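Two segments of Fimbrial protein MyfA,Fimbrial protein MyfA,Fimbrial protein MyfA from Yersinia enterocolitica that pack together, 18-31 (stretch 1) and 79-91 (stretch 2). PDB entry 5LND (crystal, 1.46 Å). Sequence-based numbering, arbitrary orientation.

Stretch 1 18-31: LDADTPAFHLVMSD
Stretch 2 (79-91) SERVEATFFLAAG

Two antiparallel strands of the fimbrial protein MyfA, 22-30 and 81-88, pair edge to edge, their axes inclined at 130° and approaching to 4.2 Å; together the stretches bury 1191 Å². Both strands are extended, with phi mostly -100 to -150° and psi 115 to 160°. Hydrogen-bonded pairs are Thr22-Leu88, Phe25-Phe86, Leu27-Ala84 and Met29-Val82 (CA to CA 4.9-5.2 Å); the non-hydrogen-bonded pairs Pro23-Phe87, His26-Thr85, Val28-Glu83 and Ser30-Arg81 lie closer, at 4.0-4.5 Å.

Reciprocal bonds run Thr22 N to Leu88 O (2.8 Å) and Leu88 N to Thr22 O (2.5 Å), Leu27 N to Ala84 O (2.8 Å) and Ala84 N to Leu27 O (2.9 Å), Met29 N to Val82 O (2.8 Å) and Val82 N to Met29 O (3.0 Å). Between Pro23 and Phe25 the register slips by one in a beta bulge: Ala24 turns to phi/psi -128/-41°, so that Ala24 N (2.8 Å) and Phe25 N (3.1 Å) both donate to Phe86 O, while Phe86 N returns a bond to Phe25 O (2.8 Å). Pro23, which lacks an amide hydrogen, occupies a non-hydrogen-bonded site.

Beyond the strands, Asp31 N donates to Glu80 O (2.9 Å) and Gly91 N to Leu18 O (2.7 Å). Gly91 adopts phi/psi 99/-12°, where a CB would jam against the preceding carbonyl. Asp21 (chi1 m) presents OD1 to Ala90 N at 3.1 Å, and Thr22 OG1 (chi1 m) bonds Ala20 O at 2.7 Å within its own stretch.

Apolar packing gathers on one sheet face, where Phe25, Leu27, Met29, Val82, Ala84, Phe86 and Leu88 are buried, as suits their apolar side chains. Phe86 (m, chi2 -94°) meets Leu27 CB (Leu27 t,p) at its ring edge, CE2 to CB 3.9 Å. Phe25 (m) leads its ring away, leaving its CB 4.2 Å from Phe86 CB. Met29 (m,t,m) curls CE to 4.0 Å from Val82 CG1 (Val82 t). Leu18 (m,t) points toward the partner and sets CD1 3.4 Å from Leu88 CB (Leu88 m,t).

The opposite face, carrying Pro23, His26, Val28, Ser30, Arg81, Glu83, Thr85 and Phe87, is mixed in character and more accessible to solvent. His26 (t, chi2 71°) swings its ring nearer the partner, with a weak ND1 to Thr85 OG1 hydrogen bond of 3.5 Å (Thr85 m). Arg81 (t,t, then chi3 92° and chi4 113°) bends at chi3 and places NH1 3.5 Å from Val28 CG1 (Val28 t). Arg81 NH2 and Glu83 OE2 (Glu83 m,t) form a salt bridge within stretch 2 at 2.7 Å, though the position of OE2 is less certain.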

# COMPACT_ATOMS: atom_id res chain seq x y z
N LEU B 18 -6.67 11.19 -8.60
CA LEU B 18 -7.86 11.96 -8.28
C LEU B 18 -7.70 13.37 -8.81
O LEU B 18 -6.63 13.97 -8.66
CB LEU B 18 -8.06 11.98 -6.77
CG LEU B 18 -8.29 10.64 -6.09
CD1 LEU B 18 -8.25 10.76 -4.59
CD2 LEU B 18 -9.62 10.04 -6.53
N ASP B 19 -8.75 13.90 -9.45
CA ASP B 19 -8.71 15.27 -9.93
C ASP B 19 -8.92 16.20 -8.74
O ASP B 19 -8.35 17.29 -8.67
CB ASP B 19 -9.81 15.55 -10.97
CG ASP B 19 -10.15 14.35 -11.82
OD1 ASP B 19 -9.44 14.09 -12.82
OD2 ASP B 19 -11.15 13.67 -11.50
N ALA B 20 -9.73 15.73 -7.80
CA ALA B 20 -10.27 16.57 -6.74
C ALA B 20 -10.29 15.89 -5.39
O ALA B 20 -10.16 14.67 -5.30
CB ALA B 20 -11.67 17.00 -7.10
N ASP B 21 -10.46 16.69 -4.34
CA ASP B 21 -10.70 16.15 -3.01
C ASP B 21 -11.94 15.28 -3.09
O ASP B 21 -12.99 15.72 -3.55
CB ASP B 21 -10.89 17.29 -2.00
CG ASP B 21 -9.60 18.02 -1.69
OD1 ASP B 21 -8.53 17.54 -2.09
OD2 ASP B 21 -9.67 19.08 -1.03
N THR B 22 -11.80 14.04 -2.66
CA THR B 22 -12.81 13.03 -2.90
C THR B 22 -13.24 12.40 -1.59
O THR B 22 -12.43 11.76 -0.91
CB THR B 22 -12.26 11.96 -3.84
OG1 THR B 22 -11.85 12.57 -5.07
CG2 THR B 22 -13.31 10.91 -4.12
N PRO B 23 -14.52 12.59 -1.22
CA PRO B 23 -15.16 12.05 -0.01
C PRO B 23 -15.10 10.53 0.06
O PRO B 23 -15.34 9.84 -0.94
CB PRO B 23 -16.61 12.53 -0.14
CG PRO B 23 -16.50 13.77 -0.96
CD PRO B 23 -15.42 13.48 -1.96
N ALA B 24 -14.79 10.01 1.24
CA ALA B 24 -14.67 8.57 1.44
C ALA B 24 -15.51 8.09 2.62
O ALA B 24 -16.12 7.02 2.56
CB ALA B 24 -13.22 8.18 1.62
N PHE B 25 -15.50 8.86 3.70
CA PHE B 25 -16.24 8.50 4.91
C PHE B 25 -16.97 9.70 5.47
O PHE B 25 -16.53 10.84 5.32
CB PHE B 25 -15.30 7.96 6.00
CG PHE B 25 -14.64 6.65 5.66
CD1 PHE B 25 -15.39 5.49 5.53
CD2 PHE B 25 -13.27 6.58 5.52
CE1 PHE B 25 -14.77 4.28 5.23
CE2 PHE B 25 -12.65 5.38 5.23
CZ PHE B 25 -13.41 4.23 5.09
N HIS B 26 -18.09 9.44 6.14
CA HIS B 26 -18.81 10.48 6.85
C HIS B 26 -19.03 10.07 8.30
O HIS B 26 -19.43 8.94 8.58
CB HIS B 26 -20.15 10.77 6.19
CG HIS B 26 -20.92 11.88 6.84
ND1 HIS B 26 -20.53 13.20 6.76
CD2 HIS B 26 -22.06 11.87 7.57
CE1 HIS B 26 -21.40 13.95 7.41
NE2 HIS B 26 -22.34 13.17 7.91
N LEU B 27 -18.76 11.00 9.21
CA LEU B 27 -18.82 10.73 10.64
C LEU B 27 -19.77 11.69 11.33
O LEU B 27 -19.78 12.88 11.02
CB LEU B 27 -17.42 10.88 11.25
CG LEU B 27 -17.36 10.97 12.78
CD1 LEU B 27 -17.70 9.66 13.41
CD2 LEU B 27 -15.99 11.42 13.21
N VAL B 28 -20.57 11.18 12.25
CA VAL B 28 -21.45 12.02 13.06
C VAL B 28 -21.31 11.68 14.53
O VAL B 28 -21.59 10.56 14.95
CB VAL B 28 -22.93 11.84 12.66
CG1 VAL B 28 -23.80 12.76 13.48
CG2 VAL B 28 -23.11 12.15 11.19
N MET B 29 -20.86 12.66 15.32
CA MET B 29 -20.69 12.46 16.75
C MET B 29 -21.69 13.32 17.52
O MET B 29 -21.63 14.55 17.48
CB MET B 29 -19.25 12.80 17.17
CG MET B 29 -18.17 11.94 16.51
SD MET B 29 -16.49 12.54 16.74
CE MET B 29 -16.49 13.99 15.70
N SER B 30 -22.60 12.67 18.24
CA SER B 30 -23.69 13.37 18.90
C SER B 30 -23.72 13.26 20.42
O SER B 30 -23.40 12.21 20.99
CB SER B 30 -25.04 12.90 18.35
OG SER B 30 -25.18 13.28 17.00
N ASP B 31 -24.09 14.37 21.06
CA ASP B 31 -24.51 14.40 22.46
C ASP B 31 -25.07 15.76 22.83
O ASP B 31 -24.45 16.79 22.57
CB ASP B 31 -23.36 14.07 23.41
CG ASP B 31 -23.85 13.63 24.77
OD1 ASP B 31 -25.07 13.73 25.02
OD2 ASP B 31 -23.03 13.18 25.58
N SER B 79 -21.39 21.66 20.87
CA SER B 79 -22.74 21.56 20.34
C SER B 79 -23.28 20.14 20.45
O SER B 79 -22.57 19.20 20.81
CB SER B 79 -22.80 22.05 18.90
OG SER B 79 -22.09 21.20 18.04
N GLU B 80 -24.57 19.97 20.16
CA GLU B 80 -25.19 18.67 20.28
C GLU B 80 -24.78 17.71 19.18
O GLU B 80 -24.94 16.50 19.32
CB GLU B 80 -26.71 18.82 20.28
CG GLU B 80 -27.25 19.33 18.96
CD GLU B 80 -28.68 19.75 19.08
OE1 GLU B 80 -29.24 19.67 20.20
OE2 GLU B 80 -29.25 20.18 18.05
N ARG B 81 -24.24 18.24 18.08
CA ARG B 81 -23.88 17.39 16.96
C ARG B 81 -22.73 17.93 16.13
O ARG B 81 -22.75 19.09 15.69
CB ARG B 81 -25.10 17.18 16.07
CG ARG B 81 -24.92 16.08 15.07
CD ARG B 81 -26.26 15.54 14.62
NE ARG B 81 -26.77 16.20 13.42
CZ ARG B 81 -26.92 15.61 12.24
NH1 ARG B 81 -26.59 14.33 12.09
NH2 ARG B 81 -27.39 16.29 11.21
N VAL B 82 -21.72 17.09 15.94
CA VAL B 82 -20.61 17.37 15.03
C VAL B 82 -20.61 16.40 13.85
O VAL B 82 -20.76 15.19 14.03
CB VAL B 82 -19.25 17.24 15.73
CG1 VAL B 82 -18.12 17.55 14.76
CG2 VAL B 82 -19.19 18.15 16.93
N GLU B 83 -20.42 16.93 12.65
CA GLU B 83 -20.22 16.10 11.48
C GLU B 83 -18.86 16.35 10.89
O GLU B 83 -18.32 17.46 10.97
CB GLU B 83 -21.29 16.40 10.43
CG GLU B 83 -22.69 16.40 10.99
CD GLU B 83 -23.72 16.23 9.92
OE1 GLU B 83 -23.34 16.13 8.73
OE2 GLU B 83 -24.91 16.19 10.26
N ALA B 84 -18.30 15.31 10.27
CA ALA B 84 -17.04 15.43 9.56
C ALA B 84 -17.05 14.50 8.36
O ALA B 84 -17.52 13.37 8.46
CB ALA B 84 -15.87 15.11 10.46
N THR B 85 -16.54 14.99 7.23
CA THR B 85 -16.30 14.13 6.08
C THR B 85 -14.80 13.91 5.94
O THR B 85 -14.01 14.85 6.06
CB THR B 85 -16.84 14.74 4.78
OG1 THR B 85 -18.22 15.06 4.94
CG2 THR B 85 -16.70 13.76 3.62
N PHE B 86 -14.41 12.67 5.70
CA PHE B 86 -13.01 12.36 5.45
C PHE B 86 -12.83 12.12 3.97
O PHE B 86 -13.47 11.24 3.39
CB PHE B 86 -12.57 11.15 6.27
CG PHE B 86 -12.61 11.39 7.76
CD1 PHE B 86 -11.48 11.82 8.44
CD2 PHE B 86 -13.79 11.18 8.47
CE1 PHE B 86 -11.52 12.04 9.81
CE2 PHE B 86 -13.84 11.41 9.84
CZ PHE B 86 -12.70 11.84 10.51
N PHE B 87 -11.96 12.91 3.35
CA PHE B 87 -11.80 12.86 1.91
C PHE B 87 -10.38 12.45 1.53
O PHE B 87 -9.46 12.52 2.35
CB PHE B 87 -12.14 14.21 1.29
CG PHE B 87 -11.23 15.32 1.72
CD1 PHE B 87 -10.04 15.55 1.05
CD2 PHE B 87 -11.57 16.13 2.79
CE1 PHE B 87 -9.20 16.55 1.45
CE2 PHE B 87 -10.73 17.15 3.19
CZ PHE B 87 -9.55 17.36 2.52
N LEU B 88 -10.21 12.01 0.29
CA LEU B 88 -8.90 11.72 -0.26
C LEU B 88 -8.42 12.97 -0.99
O LEU B 88 -9.21 13.67 -1.61
CB LEU B 88 -8.99 10.55 -1.23
CG LEU B 88 -9.68 9.31 -0.69
CD1 LEU B 88 -9.59 8.18 -1.69
CD2 LEU B 88 -9.07 8.90 0.64
N ALA B 89 -7.13 13.28 -0.90
CA ALA B 89 -6.63 14.49 -1.52
C ALA B 89 -6.60 14.38 -3.04
O ALA B 89 -6.41 13.31 -3.61
CB ALA B 89 -5.25 14.85 -0.98
N ALA B 90 -6.82 15.52 -3.70
CA ALA B 90 -6.67 15.60 -5.14
C ALA B 90 -5.23 15.28 -5.53
O ALA B 90 -4.30 15.79 -4.90
CB ALA B 90 -7.02 16.99 -5.61
N GLY B 91 -5.05 14.47 -6.56
CA GLY B 91 -3.71 14.14 -7.04
C GLY B 91 -3.19 12.81 -6.54
O GLY B 91 -2.16 12.32 -7.02